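Local coordinates for protein malate dehydrogenase (PDB 3FI9) that probably catalyses the NAD-dependent interconversion of malate and oxaloacetate, as expected for a type 2 member of the lactate/malate dehydrogenase superfamily, at residues Tyr179-Ser191 with Leu294-Ser306. Sequence-based numbering, arbitrary orientation.
Sequences YGGHGEQMAVFAS and LGNEAERAALKES
Phe189 is held between Glu299 and Tyr179, and this is the tight part of the contact. Glu299 CB sits over the middle of the Phe189 ring, 3.5 Å from its centroid in a CH-pi contact, while the rim of Tyr179, at CD2, meets the opposite face edge-on; Leu303 CB closes the edge at CZ. On the Tyr179 ring, Leu294 CD1 rests off-centre over one face, and the Tyr179 hydroxyl is hydrogen-bonded to Glu278. Beyond CG the Glu299 chain is extended, which lays its carboxylate over the CD2 side of the Phe189 ring, the planes 29° apart, and brings it to Ser191. There both oxygens use their syn lone pairs: Glu299 OE2 takes Ser191 N at 2.9 Å in a nearly straight bond, and Glu299 OE1 takes Ser191 OG at 2.7 Å. OE1 also accepts from Asn296 N on the anti side, tilted out of the carboxylate plane, and Asn296 OD1 caps Glu299 N at 2.8 Å, completing a capping box. Further along, Ser306 OG, anti to its own backbone N (chi1 179°), accepts from Gly181 N at 2.8 Å and donates to Gln185 O at 2.6 Å, tying both ends of the hairpin loop.

The looser side is at partly exposed Ala302, whose CB meets buried Ala187 CB at 4.4 Å. Here one water links Met186 O to Ala302 O, the latter weakly; toward the carboxylate a second joins Val188 O, Ala190 N and Glu299 OE2. Strand 186-188 and the start of helix 297-319 run antiparallel (176°), so the C-terminal helix backs the beta-hairpin whose loop bears His182, the predicted proton acceptor, in the alpha/beta C-terminal domain of the LDH/MDH fold.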
loop_
_atom_site.group_PDB
_atom_site.type_symbol
_atom_site.label_atom_id
_atom_site.label_comp_id
_atom_site.label_asym_id
_atom_site.label_seq_id
_atom_site.Cartn_x
_atom_site.Cartn_y
_atom_site.Cartn_z
ATOM N N TYR A 179 -23.066 -14.144 -1.077
ATOM C CA TYR A 179 -22.550 -15.461 -0.747
ATOM C C TYR A 179 -22.453 -16.346 -2.000
ATOM O O TYR A 179 -22.858 -15.942 -3.123
ATOM C CB TYR A 179 -23.456 -16.135 0.308
ATOM C CG TYR A 179 -23.614 -15.340 1.582
ATOM C CD1 TYR A 179 -22.516 -15.026 2.380
ATOM C CD2 TYR A 179 -24.867 -14.923 1.995
ATOM C CE1 TYR A 179 -22.682 -14.274 3.546
ATOM C CE2 TYR A 179 -25.042 -14.208 3.147
ATOM C CZ TYR A 179 -23.949 -13.875 3.909
ATOM O OH TYR A 179 -24.152 -13.179 5.070
ATOM N N GLY A 180 -21.872 -17.534 -1.825
ATOM C CA GLY A 180 -21.743 -18.507 -2.944
ATOM C C GLY A 180 -20.472 -18.369 -3.755
ATOM O O GLY A 180 -19.379 -18.448 -3.201
ATOM N N GLY A 181 -20.629 -18.140 -5.060
ATOM C CA GLY A 181 -19.494 -17.977 -5.990
ATOM C C GLY A 181 -19.240 -16.496 -6.131
ATOM O O GLY A 181 -19.813 -15.704 -5.382
ATOM N N HIS A 182 -18.419 -16.105 -7.093
ATOM C CA HIS A 182 -18.166 -14.696 -7.338
ATOM C C HIS A 182 -18.568 -14.227 -8.728
ATOM O O HIS A 182 -18.865 -15.037 -9.622
ATOM C CB HIS A 182 -16.704 -14.370 -7.081
ATOM C CG HIS A 182 -15.784 -14.823 -8.170
ATOM N ND1 HIS A 182 -15.440 -16.148 -8.353
ATOM C CD2 HIS A 182 -15.133 -14.127 -9.132
ATOM C CE1 HIS A 182 -14.606 -16.245 -9.375
ATOM N NE2 HIS A 182 -14.414 -15.037 -9.874
ATOM N N GLY A 183 -18.542 -12.911 -8.905
ATOM C CA GLY A 183 -18.953 -12.277 -10.132
ATOM C C GLY A 183 -20.319 -12.800 -10.563
ATOM O O GLY A 183 -21.339 -12.693 -9.849
ATOM N N GLU A 184 -20.331 -13.421 -11.719
ATOM C CA GLU A 184 -21.591 -13.825 -12.315
ATOM C C GLU A 184 -22.252 -14.863 -11.439
ATOM O O GLU A 184 -23.457 -15.039 -11.513
ATOM C CB GLU A 184 -21.344 -14.403 -13.707
ATOM N N GLN A 185 -21.469 -15.560 -10.614
ATOM C CA GLN A 185 -22.059 -16.600 -9.755
ATOM C C GLN A 185 -22.300 -16.146 -8.321
ATOM O O GLN A 185 -22.551 -16.972 -7.427
ATOM C CB GLN A 185 -21.163 -17.818 -9.744
ATOM C CG GLN A 185 -20.885 -18.330 -11.125
ATOM C CD GLN A 185 -22.133 -18.791 -11.758
ATOM O OE1 GLN A 185 -22.288 -18.719 -12.969
ATOM N NE2 GLN A 185 -23.066 -19.264 -10.944
ATOM N N MET A 186 -22.220 -14.848 -8.071
ATOM C CA MET A 186 -22.489 -14.408 -6.703
ATOM C C MET A 186 -23.979 -14.512 -6.435
ATOM O O MET A 186 -24.778 -14.351 -7.354
ATOM C CB MET A 186 -21.988 -12.985 -6.427
ATOM C CG MET A 186 -22.871 -11.842 -6.990
ATOM S SD MET A 186 -22.073 -10.193 -6.914
ATOM C CE MET A 186 -23.466 -9.185 -7.326
ATOM N N ALA A 187 -24.335 -14.719 -5.167
ATOM C CA ALA A 187 -25.728 -14.638 -4.700
ATOM C C ALA A 187 -25.863 -13.460 -3.713
ATOM O O ALA A 187 -25.322 -13.506 -2.617
ATOM C CB ALA A 187 -26.132 -15.962 -4.008
ATOM N N VAL A 188 -26.564 -12.415 -4.137
ATOM C CA VAL A 188 -26.793 -11.227 -3.339
ATOM C C VAL A 188 -27.900 -11.476 -2.307
ATOM O O VAL A 188 -29.029 -11.855 -2.652
ATOM C CB VAL A 188 -27.179 -10.019 -4.259
ATOM C CG1 VAL A 188 -27.198 -8.748 -3.467
ATOM C CG2 VAL A 188 -26.202 -9.897 -5.464
ATOM N N PHE A 189 -27.558 -11.346 -1.034
ATOM C CA PHE A 189 -28.537 -11.458 0.055
ATOM C C PHE A 189 -28.953 -10.072 0.528
ATOM O O PHE A 189 -28.562 -9.623 1.607
ATOM C CB PHE A 189 -27.978 -12.280 1.230
ATOM C CG PHE A 189 -28.135 -13.750 1.042
ATOM C CD1 PHE A 189 -27.697 -14.355 -0.155
ATOM C CD2 PHE A 189 -28.679 -14.542 2.043
ATOM C CE1 PHE A 189 -27.839 -15.761 -0.356
ATOM C CE2 PHE A 189 -28.805 -15.961 1.866
ATOM C CZ PHE A 189 -28.374 -16.559 0.666
ATOM N N ALA A 190 -29.746 -9.387 -0.287
ATOM C CA ALA A 190 -30.153 -7.994 0.059
ATOM C C ALA A 190 -30.901 -7.882 1.396
ATOM O O ALA A 190 -30.923 -6.829 2.060
ATOM C CB ALA A 190 -30.984 -7.401 -1.083
ATOM N N SER A 191 -31.552 -8.951 1.817
ATOM C CA SER A 191 -32.191 -8.893 3.112
ATOM C C SER A 191 -31.226 -8.569 4.290
ATOM O O SER A 191 -31.686 -8.192 5.353
ATOM C CB SER A 191 -32.913 -10.218 3.408
ATOM O OG SER A 191 -31.962 -11.211 3.719
ATOM N N LEU A 294 -29.641 -18.540 6.844
ATOM C CA LEU A 294 -29.162 -17.363 6.113
ATOM C C LEU A 294 -30.246 -16.732 5.268
ATOM O O LEU A 294 -30.879 -17.404 4.453
ATOM C CB LEU A 294 -28.002 -17.692 5.175
ATOM C CG LEU A 294 -26.539 -17.737 5.556
ATOM C CD1 LEU A 294 -25.764 -17.846 4.239
ATOM C CD2 LEU A 294 -26.043 -16.544 6.432
ATOM N N GLY A 295 -30.424 -15.424 5.414
ATOM C CA GLY A 295 -31.387 -14.692 4.593
ATOM C C GLY A 295 -32.779 -15.316 4.619
ATOM O O GLY A 295 -33.208 -15.863 5.644
ATOM N N ASN A 296 -33.489 -15.225 3.498
ATOM C CA ASN A 296 -34.791 -15.868 3.358
ATOM C C ASN A 296 -34.794 -17.014 2.376
ATOM O O ASN A 296 -33.774 -17.348 1.775
ATOM C CB ASN A 296 -35.850 -14.846 2.930
ATOM C CG ASN A 296 -35.500 -14.113 1.625
ATOM O OD1 ASN A 296 -35.035 -14.696 0.642
ATOM N ND2 ASN A 296 -35.787 -12.819 1.602
ATOM N N GLU A 297 -35.963 -17.599 2.163
ATOM C CA GLU A 297 -36.006 -18.786 1.311
ATOM C C GLU A 297 -35.596 -18.512 -0.118
ATOM O O GLU A 297 -34.894 -19.321 -0.721
ATOM C CB GLU A 297 -37.394 -19.423 1.320
ATOM C CG GLU A 297 -37.464 -20.733 0.524
ATOM C CD GLU A 297 -38.775 -21.457 0.818
ATOM O OE1 GLU A 297 -39.663 -20.840 1.443
ATOM O OE2 GLU A 297 -38.929 -22.612 0.422
ATOM N N ALA A 298 -36.069 -17.411 -0.690
ATOM C CA ALA A 298 -35.669 -17.051 -2.041
ATOM C C ALA A 298 -34.159 -16.849 -2.208
ATOM O O ALA A 298 -33.575 -17.276 -3.211
ATOM C CB ALA A 298 -36.436 -15.806 -2.530
ATOM N N GLU A 299 -33.533 -16.173 -1.249
ATOM C CA GLU A 299 -32.080 -15.977 -1.324
ATOM C C GLU A 299 -31.352 -17.316 -1.221
ATOM O O GLU A 299 -30.396 -17.555 -1.950
ATOM C CB GLU A 299 -31.642 -15.026 -0.217
ATOM C CG GLU A 299 -32.194 -13.638 -0.438
ATOM C CD GLU A 299 -31.979 -12.715 0.748
ATOM O OE1 GLU A 299 -31.919 -13.182 1.900
ATOM O OE2 GLU A 299 -31.906 -11.503 0.518
ATOM N N ARG A 300 -31.806 -18.192 -0.319
ATOM C CA ARG A 300 -31.180 -19.529 -0.214
ATOM C C ARG A 300 -31.297 -20.308 -1.528
ATOM O O ARG A 300 -30.394 -21.079 -1.905
ATOM C CB ARG A 300 -31.750 -20.312 0.971
ATOM C CG ARG A 300 -31.285 -19.700 2.301
ATOM C CD ARG A 300 -31.639 -20.576 3.470
ATOM N NE ARG A 300 -33.078 -20.701 3.705
ATOM C CZ ARG A 300 -33.821 -19.840 4.383
ATOM N NH1 ARG A 300 -33.286 -18.740 4.915
ATOM N NH2 ARG A 300 -35.114 -20.096 4.552
ATOM N N ALA A 301 -32.384 -20.079 -2.260
ATOM C CA ALA A 301 -32.514 -20.743 -3.584
ATOM C C ALA A 301 -31.524 -20.184 -4.592
ATOM O O ALA A 301 -31.022 -20.895 -5.479
ATOM C CB ALA A 301 -33.966 -20.645 -4.096
ATOM N N ALA A 302 -31.259 -18.885 -4.500
ATOM C CA ALA A 302 -30.266 -18.286 -5.368
ATOM C C ALA A 302 -28.887 -18.853 -5.013
ATOM O O ALA A 302 -28.077 -19.142 -5.899
ATOM C CB ALA A 302 -30.282 -16.730 -5.205
ATOM N N LEU A 303 -28.643 -19.008 -3.714
ATOM C CA LEU A 303 -27.407 -19.618 -3.189
ATOM C C LEU A 303 -27.242 -21.071 -3.694
ATOM O O LEU A 303 -26.144 -21.494 -4.066
ATOM C CB LEU A 303 -27.393 -19.577 -1.659
ATOM C CG LEU A 303 -26.106 -20.061 -0.966
ATOM C CD1 LEU A 303 -24.912 -19.226 -1.415
ATOM C CD2 LEU A 303 -26.189 -20.035 0.557
ATOM N N LYS A 304 -28.339 -21.811 -3.729
ATOM C CA LYS A 304 -28.328 -23.182 -4.265
ATOM C C LYS A 304 -27.954 -23.182 -5.752
ATOM O O LYS A 304 -27.172 -24.017 -6.202
ATOM C CB LYS A 304 -29.704 -23.836 -4.033
ATOM C CG LYS A 304 -29.856 -25.257 -4.572
ATOM C CD LYS A 304 -28.701 -26.164 -4.101
ATOM C CE LYS A 304 -29.001 -27.644 -4.428
ATOM N NZ LYS A 304 -27.952 -28.585 -3.923
ATOM N N GLU A 305 -28.492 -22.225 -6.515
ATOM C CA GLU A 305 -28.112 -22.034 -7.909
ATOM C C GLU A 305 -26.593 -21.834 -8.076
ATOM O O GLU A 305 -25.958 -22.450 -8.933
ATOM C CB GLU A 305 -28.781 -20.756 -8.432
ATOM C CG GLU A 305 -30.192 -20.888 -8.867
ATOM C CD GLU A 305 -30.278 -21.208 -10.354
ATOM O OE1 GLU A 305 -30.312 -22.415 -10.690
ATOM O OE2 GLU A 305 -30.335 -20.259 -11.184
ATOM N N SER A 306 -26.035 -20.904 -7.303
ATOM C CA SER A 306 -24.593 -20.674 -7.278
ATOM C C SER A 306 -23.854 -21.987 -6.871
ATOM O O SER A 306 -22.863 -22.421 -7.531
ATOM C CB SER A 306 -24.300 -19.515 -6.303
ATOM O OG SER A 306 -22.925 -19.246 -6.198
HETATM O O HOH W 1 -26.971 -16.701 -7.923
HETATM O O HOH W 2 -31.638 -10.418 -2.035
#